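PDB 4YMH: putative SAM-dependent O-methyltranferase from Podospora anserina, which binds S-adenosyl-L-methionine and its product S-adenosyl-L-homocysteine, and probably transfers the methyl group to an oxygen of its substrate as a cation-dependent O-methyltransferase. Local coordinates for residues 31-35 and 48-52; 39-43 and 102-106; 139-144 and 167-173. All coordinates share one frame. Numbering follows the deposited sequence.

From the N terminus, helix 29-41 comes first and enters two contacts. Interaction 1 closes a short loop of 12 residues, folding the start of helix 51-64 and the turn before it back onto Trp35. Interaction 2 begins within that loop, at the end of the same helix, and reaches on to helix 101-114, so the two contacts cross along the chain; they touch where Met48 CE lies 3.5 Å from Arg39 CG. Interaction 3 follows later, pairing two neighbouring parallel strands of the central sheet through a crossover containing helix 150-159. Interactions 1 and 3 meet at S-adenosyl-L-homocysteine, which both hydrogen-bond, whereas 2 and 3 stay about 10 Å apart at their nearest atoms.

Interaction 1 (31-35 and 48-52); sequences LVEHW and MSSRL. With SAH (S-adenosyl-L-homocysteine), chain E.
Residues 31-35 are helical, part of helix 29-41, with Trp35 N hydrogen-bonded to Leu31 O at 2.9 Å. Residues 48-50 run extended (psi 146° at Met48, 173° at Ser50) into helix 51-64. Ser50 is the N-cap: its OG caps Gln53 N and is also hydrogen-bonded to Ser4 of the second subunit. The closest CA pair is Val32 with Arg51, 7.6 Å apart, and the segments bury 327 Å² together. Val32, chi1 t, places CG2 over one face of the Arg51 guanidinium, 3.6 Å from NH2. One turn on, Trp35 (chi1 t, chi2 81°) points toward the loop and its indole is held between two side chains. Arg51 (chi1 m, chi2 t) sets CG 3.8 Å from the centroid of the six-membered ring, almost on its normal; over the opposite face, Met48 (chi1 t, chi2 t, chi3 p) sets CE 3.8 Å from the five-membered ring centroid, and its SD, 4.2 Å from that centroid, adds an oblique Met-aromatic contact. At the ring edge, Trp35 NE1 donates to Ser49 O at 2.8 Å and 159°. Ser49 OG donates to SAH OXT at 2.6 Å, and its N makes a weak 3.4 Å hydrogen bond to SAH O. The loop before helix 51-64, hydrogen-bonded to Trp35, thus supplies Ser49 to the SAH carboxylate, part of this class I methyltransferase's cofactor pocket.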
loop_
_atom_site.group_PDB
_atom_site.type_symbol
_atom_site.label_atom_id
_atom_site.label_comp_id
_atom_site.label_asym_id
_atom_site.label_seq_id
_atom_site.Cartn_x
_atom_site.Cartn_y
_atom_site.Cartn_z
ATOM N N LEU A 31 1.087 -20.290 10.577
ATOM C CA LEU A 31 0.495 -19.820 9.332
ATOM C C LEU A 31 1.343 -20.247 8.134
ATOM O O LEU A 31 0.807 -20.571 7.083
ATOM C CB LEU A 31 0.307 -18.299 9.365
ATOM C CG LEU A 31 -0.560 -17.694 8.251
ATOM C CD1 LEU A 31 -1.854 -18.463 8.154
ATOM C CD2 LEU A 31 -0.829 -16.199 8.504
ATOM N N VAL A 32 2.662 -20.248 8.290
ATOM C CA VAL A 32 3.525 -20.840 7.274
ATOM C C VAL A 32 3.124 -22.299 7.038
ATOM O O VAL A 32 2.979 -22.744 5.893
ATOM C CB VAL A 32 5.010 -20.795 7.674
ATOM C CG1 VAL A 32 5.856 -21.522 6.634
ATOM C CG2 VAL A 32 5.482 -19.366 7.860
ATOM N N GLU A 33 2.937 -23.035 8.130
ATOM C CA GLU A 33 2.542 -24.440 8.029
ATOM C C GLU A 33 1.217 -24.601 7.270
ATOM O O GLU A 33 1.074 -25.497 6.427
ATOM C CB GLU A 33 2.440 -25.072 9.422
ATOM C CG GLU A 33 2.097 -26.547 9.404
ATOM C CD GLU A 33 2.087 -27.174 10.789
ATOM O OE1 GLU A 33 1.771 -26.465 11.767
ATOM O OE2 GLU A 33 2.404 -28.377 10.900
ATOM N N HIS A 34 0.251 -23.735 7.558
ATOM C CA HIS A 34 -1.013 -23.797 6.829
ATOM C C HIS A 34 -0.835 -23.467 5.334
ATOM O O HIS A 34 -1.469 -24.079 4.467
ATOM C CB HIS A 34 -2.041 -22.856 7.453
ATOM C CG HIS A 34 -3.318 -22.779 6.686
ATOM N ND1 HIS A 34 -4.249 -23.799 6.679
ATOM C CD2 HIS A 34 -3.817 -21.814 5.878
ATOM C CE1 HIS A 34 -5.264 -23.459 5.908
ATOM N NE2 HIS A 34 -5.025 -22.261 5.405
ATOM N N TRP A 35 0.030 -22.503 5.043
ATOM C CA TRP A 35 0.281 -22.074 3.665
ATOM C C TRP A 35 0.878 -23.232 2.858
ATOM O O TRP A 35 0.391 -23.588 1.765
ATOM C CB TRP A 35 1.210 -20.853 3.678
ATOM C CG TRP A 35 1.402 -20.152 2.369
ATOM C CD1 TRP A 35 0.567 -19.233 1.796
ATOM C CD2 TRP A 35 2.526 -20.277 1.490
ATOM N NE1 TRP A 35 1.096 -18.790 0.608
ATOM C CE2 TRP A 35 2.297 -19.416 0.394
ATOM C CE3 TRP A 35 3.702 -21.037 1.518
ATOM C CZ2 TRP A 35 3.195 -19.300 -0.663
ATOM C CZ3 TRP A 35 4.595 -20.916 0.469
ATOM C CH2 TRP A 35 4.336 -20.053 -0.608
ATOM N N MET A 48 -4.293 -18.896 -3.640
ATOM C CA MET A 48 -3.927 -18.426 -2.306
ATOM C C MET A 48 -2.951 -17.250 -2.371
ATOM O O MET A 48 -2.120 -17.175 -3.276
ATOM C CB MET A 48 -3.319 -19.573 -1.488
ATOM C CG MET A 48 -2.896 -19.198 -0.079
ATOM S SD MET A 48 -2.482 -20.692 0.835
ATOM C CE MET A 48 -1.282 -21.418 -0.279
ATOM N N SER A 49 -3.061 -16.331 -1.412
ATOM C CA SER A 49 -2.143 -15.198 -1.336
ATOM C C SER A 49 -0.723 -15.695 -1.058
ATOM O O SER A 49 -0.544 -16.831 -0.626
ATOM C CB SER A 49 -2.611 -14.211 -0.263
ATOM O OG SER A 49 -3.916 -13.732 -0.575
ATOM N N SER A 50 0.278 -14.862 -1.342
ATOM C CA SER A 50 1.675 -15.167 -1.017
ATOM C C SER A 50 1.982 -14.959 0.473
ATOM O O SER A 50 1.153 -14.446 1.222
ATOM C CB SER A 50 2.612 -14.286 -1.834
ATOM O OG SER A 50 2.549 -12.946 -1.355
ATOM N N ARG A 51 3.184 -15.339 0.894
ATOM C CA ARG A 51 3.629 -15.090 2.265
ATOM C C ARG A 51 3.792 -13.595 2.562
ATOM O O ARG A 51 3.416 -13.115 3.644
ATOM C CB ARG A 51 4.948 -15.819 2.533
ATOM C CG ARG A 51 4.832 -17.337 2.495
ATOM C CD ARG A 51 6.169 -18.017 2.778
ATOM N NE ARG A 51 6.750 -17.609 4.057
ATOM C CZ ARG A 51 7.644 -18.325 4.736
ATOM N NH1 ARG A 51 8.052 -19.501 4.275
ATOM N NH2 ARG A 51 8.119 -17.875 5.885
ATOM N N LEU A 52 4.346 -12.861 1.597
ATOM C CA LEU A 52 4.522 -11.419 1.757
ATOM C C LEU A 52 3.157 -10.751 1.944
ATOM O O LEU A 52 2.989 -9.878 2.802
ATOM C CB LEU A 52 5.260 -10.822 0.547
ATOM C CG LEU A 52 5.547 -9.319 0.596
ATOM C CD1 LEU A 52 6.399 -8.973 1.822
ATOM C CD2 LEU A 52 6.246 -8.870 -0.699
HETATM N N SAH E . -8.648 -15.246 0.172
HETATM C CA SAH E . -7.935 -16.465 -0.089
HETATM C CB SAH E . -8.101 -16.914 -1.538
HETATM C CG SAH E . -9.481 -16.749 -2.167
HETATM S SD SAH E . -9.530 -17.478 -3.761
HETATM C C SAH E . -6.466 -16.309 0.199
HETATM O O SAH E . -5.787 -17.286 0.407
HETATM O OXT SAH E . -5.979 -15.188 0.210
HETATM C "C5'" SAH E . -11.198 -17.117 -4.132
HETATM C "C4'" SAH E . -12.212 -17.955 -3.368
HETATM O "O4'" SAH E . -13.512 -17.447 -3.601
HETATM C "C3'" SAH E . -12.250 -19.393 -3.829
HETATM O "O3'" SAH E . -12.095 -20.273 -2.741
HETATM C "C2'" SAH E . -13.615 -19.558 -4.446
HETATM O "O2'" SAH E . -14.132 -20.844 -4.322
HETATM C "C1'" SAH E . -14.437 -18.492 -3.763
HETATM N N9 SAH E . -15.577 -18.022 -4.563
HETATM C C8 SAH E . -15.635 -17.851 -5.871
HETATM N N7 SAH E . -16.825 -17.405 -6.235
HETATM C C5 SAH E . -17.546 -17.279 -5.149
HETATM C C6 SAH E . -18.901 -16.840 -4.821
HETATM N N6 SAH E . -19.695 -16.460 -5.797
HETATM N N1 SAH E . -19.289 -16.832 -3.549
HETATM C C2 SAH E . -18.453 -17.210 -2.588
HETATM N N3 SAH E . -17.214 -17.612 -2.801
HETATM C C4 SAH E . -16.715 -17.667 -4.041
#

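Interaction 2 (39-43 and 102-106); sequences RTRFP and KMIAA
The C-terminal end of helix 29-41, with Phe42 just beyond it, meets helix 101-114 through side chains alone, without a hydrogen bond between the segments, and the contact buries 171 Å². Residues 102-106 are regular helix, with Ala106 N hydrogen-bonded to Lys102 O at 3.0 Å. Facing them, helix 29-41 ends at Arg41, and Phe42 leaves helical geometry (phi -119°, psi 137°). The backbones stay well apart: Arg41 and Ala106 CA atoms are 9.4 Å from each other, those of Phe42 and Met103 9.8 Å. The Phe42 side chain (chi1 m, chi2 -75°) bridges the gap. Lys102 begins the contact obliquely, its CG 4.0 Å from Phe42 CE1. Met103 (chi1 m, chi2 -32°, chi3 m) brings the end of its side chain over one ring face: CE is 3.7 Å and SD 4.2 Å from the Phe42 centroid, a CH-pi and Met-aromatic pair. A turn later, Ala106 CB meets the ring edge, 3.7 Å from Phe42 CZ, and lies 4.1 Å from Arg41 NH1. Met103 also touches S-adenosyl-L-homocysteine, Tyr75 and Glu98, so the cluster borders the cofactor site. It links the C-terminal end of helix 29-41 to the beginning of helix 101-114, just after strand 93-98 of the central sheet.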
loop_
_atom_site.group_PDB
_atom_site.type_symbol
_atom_site.label_atom_id
_atom_site.label_comp_id
_atom_site.label_asym_id
_atom_site.label_seq_id
_atom_site.Cartn_x
_atom_site.Cartn_y
_atom_site.Cartn_z
ATOM N N ARG A 39 -0.653 -25.595 -0.227
ATOM C CA ARG A 39 0.017 -25.822 -1.505
ATOM C C ARG A 39 0.203 -27.308 -1.812
ATOM O O ARG A 39 0.185 -27.710 -2.972
ATOM C CB ARG A 39 1.361 -25.100 -1.535
ATOM C CG ARG A 39 1.209 -23.599 -1.411
ATOM C CD ARG A 39 2.538 -22.900 -1.277
ATOM N NE ARG A 39 3.224 -22.756 -2.556
ATOM C CZ ARG A 39 4.454 -23.193 -2.798
ATOM N NH1 ARG A 39 5.143 -23.811 -1.843
ATOM N NH2 ARG A 39 4.994 -23.014 -3.994
ATOM N N THR A 40 0.370 -28.126 -0.779
ATOM C CA THR A 40 0.490 -29.565 -0.996
ATOM C C THR A 40 -0.870 -30.200 -1.287
ATOM O O THR A 40 -0.989 -31.096 -2.132
ATOM C CB THR A 40 1.135 -30.263 0.216
ATOM O OG1 THR A 40 2.432 -29.703 0.451
ATOM C CG2 THR A 40 1.282 -31.756 -0.033
ATOM N N ARG A 41 -1.898 -29.718 -0.596
ATOM C CA ARG A 41 -3.226 -30.316 -0.678
ATOM C C ARG A 41 -3.939 -30.003 -1.996
ATOM O O ARG A 41 -4.635 -30.858 -2.542
ATOM C CB ARG A 41 -4.089 -29.851 0.497
ATOM C CG ARG A 41 -5.497 -30.439 0.518
ATOM C CD ARG A 41 -5.619 -31.612 1.491
ATOM N NE ARG A 41 -6.978 -32.159 1.536
ATOM C CZ ARG A 41 -7.987 -31.620 2.218
ATOM N NH1 ARG A 41 -7.809 -30.510 2.913
ATOM N NH2 ARG A 41 -9.183 -32.187 2.199
ATOM N N PHE A 42 -3.761 -28.792 -2.518
ATOM C CA PHE A 42 -4.554 -28.375 -3.673
ATOM C C PHE A 42 -3.741 -28.050 -4.926
ATOM O O PHE A 42 -2.704 -27.387 -4.854
ATOM C CB PHE A 42 -5.420 -27.175 -3.286
ATOM C CG PHE A 42 -6.409 -27.483 -2.202
ATOM C CD1 PHE A 42 -7.549 -28.216 -2.481
ATOM C CD2 PHE A 42 -6.188 -27.061 -0.900
ATOM C CE1 PHE A 42 -8.458 -28.516 -1.486
ATOM C CE2 PHE A 42 -7.093 -27.357 0.101
ATOM C CZ PHE A 42 -8.230 -28.089 -0.194
ATOM N N PRO A 43 -4.226 -28.523 -6.090
ATOM C CA PRO A 43 -3.613 -28.264 -7.397
ATOM C C PRO A 43 -3.812 -26.815 -7.837
ATOM O O PRO A 43 -2.988 -26.270 -8.574
ATOM C CB PRO A 43 -4.353 -29.229 -8.327
ATOM C CG PRO A 43 -5.689 -29.401 -7.692
ATOM C CD PRO A 43 -5.449 -29.339 -6.207
ATOM N N LYS A 102 -15.861 -28.110 -1.155
ATOM C CA LYS A 102 -14.491 -28.563 -0.954
ATOM C C LYS A 102 -13.677 -27.591 -0.079
ATOM O O LYS A 102 -13.016 -28.005 0.898
ATOM C CB LYS A 102 -13.830 -28.761 -2.317
ATOM C CG LYS A 102 -12.326 -28.914 -2.315
ATOM C CD LYS A 102 -11.808 -29.112 -3.739
ATOM C CE LYS A 102 -12.256 -27.970 -4.654
ATOM N NZ LYS A 102 -11.788 -28.138 -6.067
ATOM N N MET A 103 -13.754 -26.301 -0.396
ATOM C CA MET A 103 -12.950 -25.309 0.330
ATOM C C MET A 103 -13.541 -24.997 1.701
ATOM O O MET A 103 -12.812 -24.688 2.628
ATOM C CB MET A 103 -12.788 -24.019 -0.481
ATOM C CG MET A 103 -12.035 -24.210 -1.798
ATOM S SD MET A 103 -10.765 -25.514 -1.776
ATOM C CE MET A 103 -9.537 -24.824 -0.649
ATOM N N ILE A 104 -14.859 -25.100 1.827
ATOM C CA ILE A 104 -15.521 -24.959 3.118
ATOM C C ILE A 104 -15.069 -26.062 4.094
ATOM O O ILE A 104 -14.709 -25.778 5.237
ATOM C CB ILE A 104 -17.057 -24.999 2.950
ATOM C CG1 ILE A 104 -17.559 -23.681 2.342
ATOM C CG2 ILE A 104 -17.747 -25.280 4.289
ATOM C CD1 ILE A 104 -18.961 -23.768 1.797
ATOM N N ALA A 105 -15.072 -27.308 3.628
ATOM C CA ALA A 105 -14.587 -28.425 4.439
ATOM C C ALA A 105 -13.126 -28.205 4.841
ATOM O O ALA A 105 -12.767 -28.319 6.035
ATOM C CB ALA A 105 -14.742 -29.735 3.693
ATOM N N ALA A 106 -12.297 -27.877 3.845
ATOM C CA ALA A 106 -10.887 -27.569 4.099
ATOM C C ALA A 106 -10.691 -26.489 5.175
ATOM O O ALA A 106 -9.887 -26.645 6.097
ATOM C CB ALA A 106 -10.201 -27.131 2.800
#

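Interaction 3 (139-144 and 167-173); sequences DLIFVD and GIILCDN. With SAH (S-adenosyl-L-homocysteine), chain E.
Residues 140-143 and 167-171 run parallel as neighbouring strands in the Rossmann-like class I methyltransferase sheet, their segment axes 4.7 Å apart at closest approach and 15° in direction. Leu140 pairs with Ile168, Ile141 with Ile169, Phe142 with Leu170, Val143 with Cys171. Five backbone hydrogen bonds alternate between them: Ile168 N to Asp139 O (3.1 Å), Ile141 N to Ile168 O (3.0 Å), Leu170 N to Ile141 O (2.8 Å), Val143 N to Leu170 O (2.8 Å) and Asp172 N to Val143 O (3.0 Å). Leu140 and Phe142 hydrogen-bond strand 68-72 on the other side. Leu140, Phe142, Ile168 and Leu170 lie on one face; all but Phe142, which meets Trp83 edge-to-face, pack on helix 51-64. Ile141 and Ile169, on the other, meet helix 150-159. Asp139 is hydrogen-bonded to Ser164 and salt-bridged to Lys67. Two acids crowd, Asp144 OD1 lying 3.7 Å from Asp172 OD2, which Gln53 NE2 hydrogen-bonds weakly. Asp144 OD1 and Asn173 OD1, 3.1 Å apart, are both acceptors, not hydrogen-bonded together; Lys147 NZ gives the first a long, weak ion pair, the second a weak hydrogen bond. Asn173 ND2 hydrogen-bonds Asp226. Asp144 OD2 accepts a hydrogen bond from SAH N at 2.8 Å.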
loop_
_atom_site.group_PDB
_atom_site.type_symbol
_atom_site.label_atom_id
_atom_site.label_comp_id
_atom_site.label_asym_id
_atom_site.label_seq_id
_atom_site.Cartn_x
_atom_site.Cartn_y
_atom_site.Cartn_z
ATOM N N ASP A 139 -14.950 -2.632 9.700
ATOM C CA ASP A 139 -13.886 -1.637 9.596
ATOM C C ASP A 139 -12.902 -2.008 8.503
ATOM O O ASP A 139 -12.171 -1.157 8.002
ATOM C CB ASP A 139 -13.123 -1.496 10.915
ATOM C CG ASP A 139 -13.941 -0.869 12.008
ATOM O OD1 ASP A 139 -14.910 -0.148 11.700
ATOM O OD2 ASP A 139 -13.591 -1.085 13.189
ATOM N N LEU A 140 -12.860 -3.290 8.150
ATOM C CA LEU A 140 -12.004 -3.730 7.056
ATOM C C LEU A 140 -12.720 -4.812 6.290
ATOM O O LEU A 140 -13.240 -5.769 6.876
ATOM C CB LEU A 140 -10.645 -4.228 7.561
ATOM C CG LEU A 140 -9.599 -4.541 6.481
ATOM C CD1 LEU A 140 -8.198 -4.330 7.018
ATOM C CD2 LEU A 140 -9.732 -5.970 5.913
ATOM N N ILE A 141 -12.766 -4.639 4.972
ATOM C CA ILE A 141 -13.398 -5.613 4.102
ATOM C C ILE A 141 -12.421 -6.040 3.008
ATOM O O ILE A 141 -11.900 -5.210 2.285
ATOM C CB ILE A 141 -14.687 -5.034 3.464
ATOM C CG1 ILE A 141 -15.631 -4.533 4.570
ATOM C CG2 ILE A 141 -15.358 -6.088 2.596
ATOM C CD1 ILE A 141 -16.958 -3.988 4.080
ATOM N N PHE A 142 -12.156 -7.334 2.915
ATOM C CA PHE A 142 -11.230 -7.895 1.940
ATOM C C PHE A 142 -12.014 -8.634 0.858
ATOM O O PHE A 142 -12.615 -9.665 1.144
ATOM C CB PHE A 142 -10.251 -8.843 2.653
ATOM C CG PHE A 142 -9.150 -9.396 1.772
ATOM C CD1 PHE A 142 -8.348 -8.549 1.010
ATOM C CD2 PHE A 142 -8.878 -10.761 1.765
ATOM C CE1 PHE A 142 -7.311 -9.058 0.221
ATOM C CE2 PHE A 142 -7.848 -11.283 0.988
ATOM C CZ PHE A 142 -7.064 -10.426 0.207
ATOM N N VAL A 143 -11.993 -8.128 -0.379
ATOM C CA VAL A 143 -12.724 -8.738 -1.496
ATOM C C VAL A 143 -11.774 -9.568 -2.343
ATOM O O VAL A 143 -10.877 -9.024 -2.987
ATOM C CB VAL A 143 -13.391 -7.673 -2.388
ATOM C CG1 VAL A 143 -14.244 -8.331 -3.498
ATOM C CG2 VAL A 143 -14.226 -6.761 -1.540
ATOM N N ASP A 144 -11.958 -10.881 -2.341
ATOM C CA ASP A 144 -11.013 -11.753 -3.013
ATOM C C ASP A 144 -11.728 -12.969 -3.602
ATOM O O ASP A 144 -11.170 -14.050 -3.615
ATOM C CB ASP A 144 -9.919 -12.176 -2.020
ATOM C CG ASP A 144 -8.706 -12.831 -2.688
ATOM O OD1 ASP A 144 -8.500 -12.666 -3.908
ATOM O OD2 ASP A 144 -7.957 -13.533 -1.975
ATOM N N GLY A 167 -13.853 2.920 7.741
ATOM C CA GLY A 167 -13.388 1.646 7.215
ATOM C C GLY A 167 -12.785 1.688 5.824
ATOM O O GLY A 167 -12.888 2.682 5.100
ATOM N N ILE A 168 -12.151 0.590 5.440
ATOM C CA ILE A 168 -11.577 0.485 4.107
ATOM C C ILE A 168 -11.960 -0.840 3.463
ATOM O O ILE A 168 -12.091 -1.872 4.134
ATOM C CB ILE A 168 -10.037 0.623 4.147
ATOM C CG1 ILE A 168 -9.471 0.926 2.764
ATOM C CG2 ILE A 168 -9.378 -0.606 4.780
ATOM C CD1 ILE A 168 -7.988 1.265 2.807
ATOM N N ILE A 169 -12.152 -0.794 2.156
ATOM C CA ILE A 169 -12.299 -2.006 1.369
ATOM C C ILE A 169 -11.019 -2.226 0.588
ATOM O O ILE A 169 -10.527 -1.316 -0.062
ATOM C CB ILE A 169 -13.460 -1.931 0.376
ATOM C CG1 ILE A 169 -14.730 -1.438 1.057
ATOM C CG2 ILE A 169 -13.667 -3.318 -0.290
ATOM C CD1 ILE A 169 -15.876 -1.203 0.084
ATOM N N LEU A 170 -10.488 -3.439 0.658
ATOM C CA LEU A 170 -9.314 -3.840 -0.102
ATOM C C LEU A 170 -9.722 -4.914 -1.080
ATOM O O LEU A 170 -10.171 -5.976 -0.672
ATOM C CB LEU A 170 -8.221 -4.365 0.825
ATOM C CG LEU A 170 -7.779 -3.367 1.901
ATOM C CD1 LEU A 170 -6.888 -4.033 2.931
ATOM C CD2 LEU A 170 -7.070 -2.174 1.247
ATOM N N CYS A 171 -9.563 -4.637 -2.365
ATOM C CA CYS A 171 -9.922 -5.601 -3.410
ATOM C C CYS A 171 -8.661 -6.163 -4.054
ATOM O O CYS A 171 -7.829 -5.409 -4.564
ATOM C CB CYS A 171 -10.811 -4.944 -4.463
ATOM S SG CYS A 171 -12.263 -4.079 -3.790
ATOM N N ASP A 172 -8.540 -7.491 -4.043
ATOM C CA ASP A 172 -7.321 -8.180 -4.467
ATOM C C ASP A 172 -7.375 -8.660 -5.928
ATOM O O ASP A 172 -8.455 -8.879 -6.479
ATOM C CB ASP A 172 -7.073 -9.362 -3.529
ATOM C CG ASP A 172 -5.627 -9.765 -3.467
ATOM O OD1 ASP A 172 -4.763 -8.893 -3.681
ATOM O OD2 ASP A 172 -5.353 -10.952 -3.196
ATOM N N ASN A 173 -6.201 -8.834 -6.540
ATOM C CA ASN A 173 -6.088 -9.321 -7.919
ATOM C C ASN A 173 -6.757 -8.461 -8.975
ATOM O O ASN A 173 -7.150 -8.973 -10.025
ATOM C CB ASN A 173 -6.675 -10.735 -8.036
ATOM C CG ASN A 173 -5.932 -11.737 -7.197
ATOM O OD1 ASN A 173 -6.471 -12.282 -6.228
ATOM N ND2 ASN A 173 -4.683 -11.993 -7.561
HETATM N N SAH E . -8.648 -15.246 0.172
HETATM C CA SAH E . -7.935 -16.465 -0.089
HETATM C CB SAH E . -8.101 -16.914 -1.538
HETATM C CG SAH E . -9.481 -16.749 -2.167
HETATM S SD SAH E . -9.530 -17.478 -3.761
HETATM C C SAH E . -6.466 -16.309 0.199
HETATM O O SAH E . -5.787 -17.286 0.407
HETATM O OXT SAH E . -5.979 -15.188 0.210
HETATM C "C5'" SAH E . -11.198 -17.117 -4.132
HETATM C "C4'" SAH E . -12.212 -17.955 -3.368
HETATM O "O4'" SAH E . -13.512 -17.447 -3.601
HETATM C "C3'" SAH E . -12.250 -19.393 -3.829
HETATM O "O3'" SAH E . -12.095 -20.273 -2.741
HETATM C "C2'" SAH E . -13.615 -19.558 -4.446
HETATM O "O2'" SAH E . -14.132 -20.844 -4.322
HETATM C "C1'" SAH E . -14.437 -18.492 -3.763
HETATM N N9 SAH E . -15.577 -18.022 -4.563
HETATM C C8 SAH E . -15.635 -17.851 -5.871
HETATM N N7 SAH E . -16.825 -17.405 -6.235
HETATM C C5 SAH E . -17.546 -17.279 -5.149
HETATM C C6 SAH E . -18.901 -16.840 -4.821
HETATM N N6 SAH E . -19.695 -16.460 -5.797
HETATM N N1 SAH E . -19.289 -16.832 -3.549
HETATM C C2 SAH E . -18.453 -17.210 -2.588
HETATM N N3 SAH E . -17.214 -17.612 -2.801
HETATM C C4 SAH E . -16.715 -17.667 -4.041
#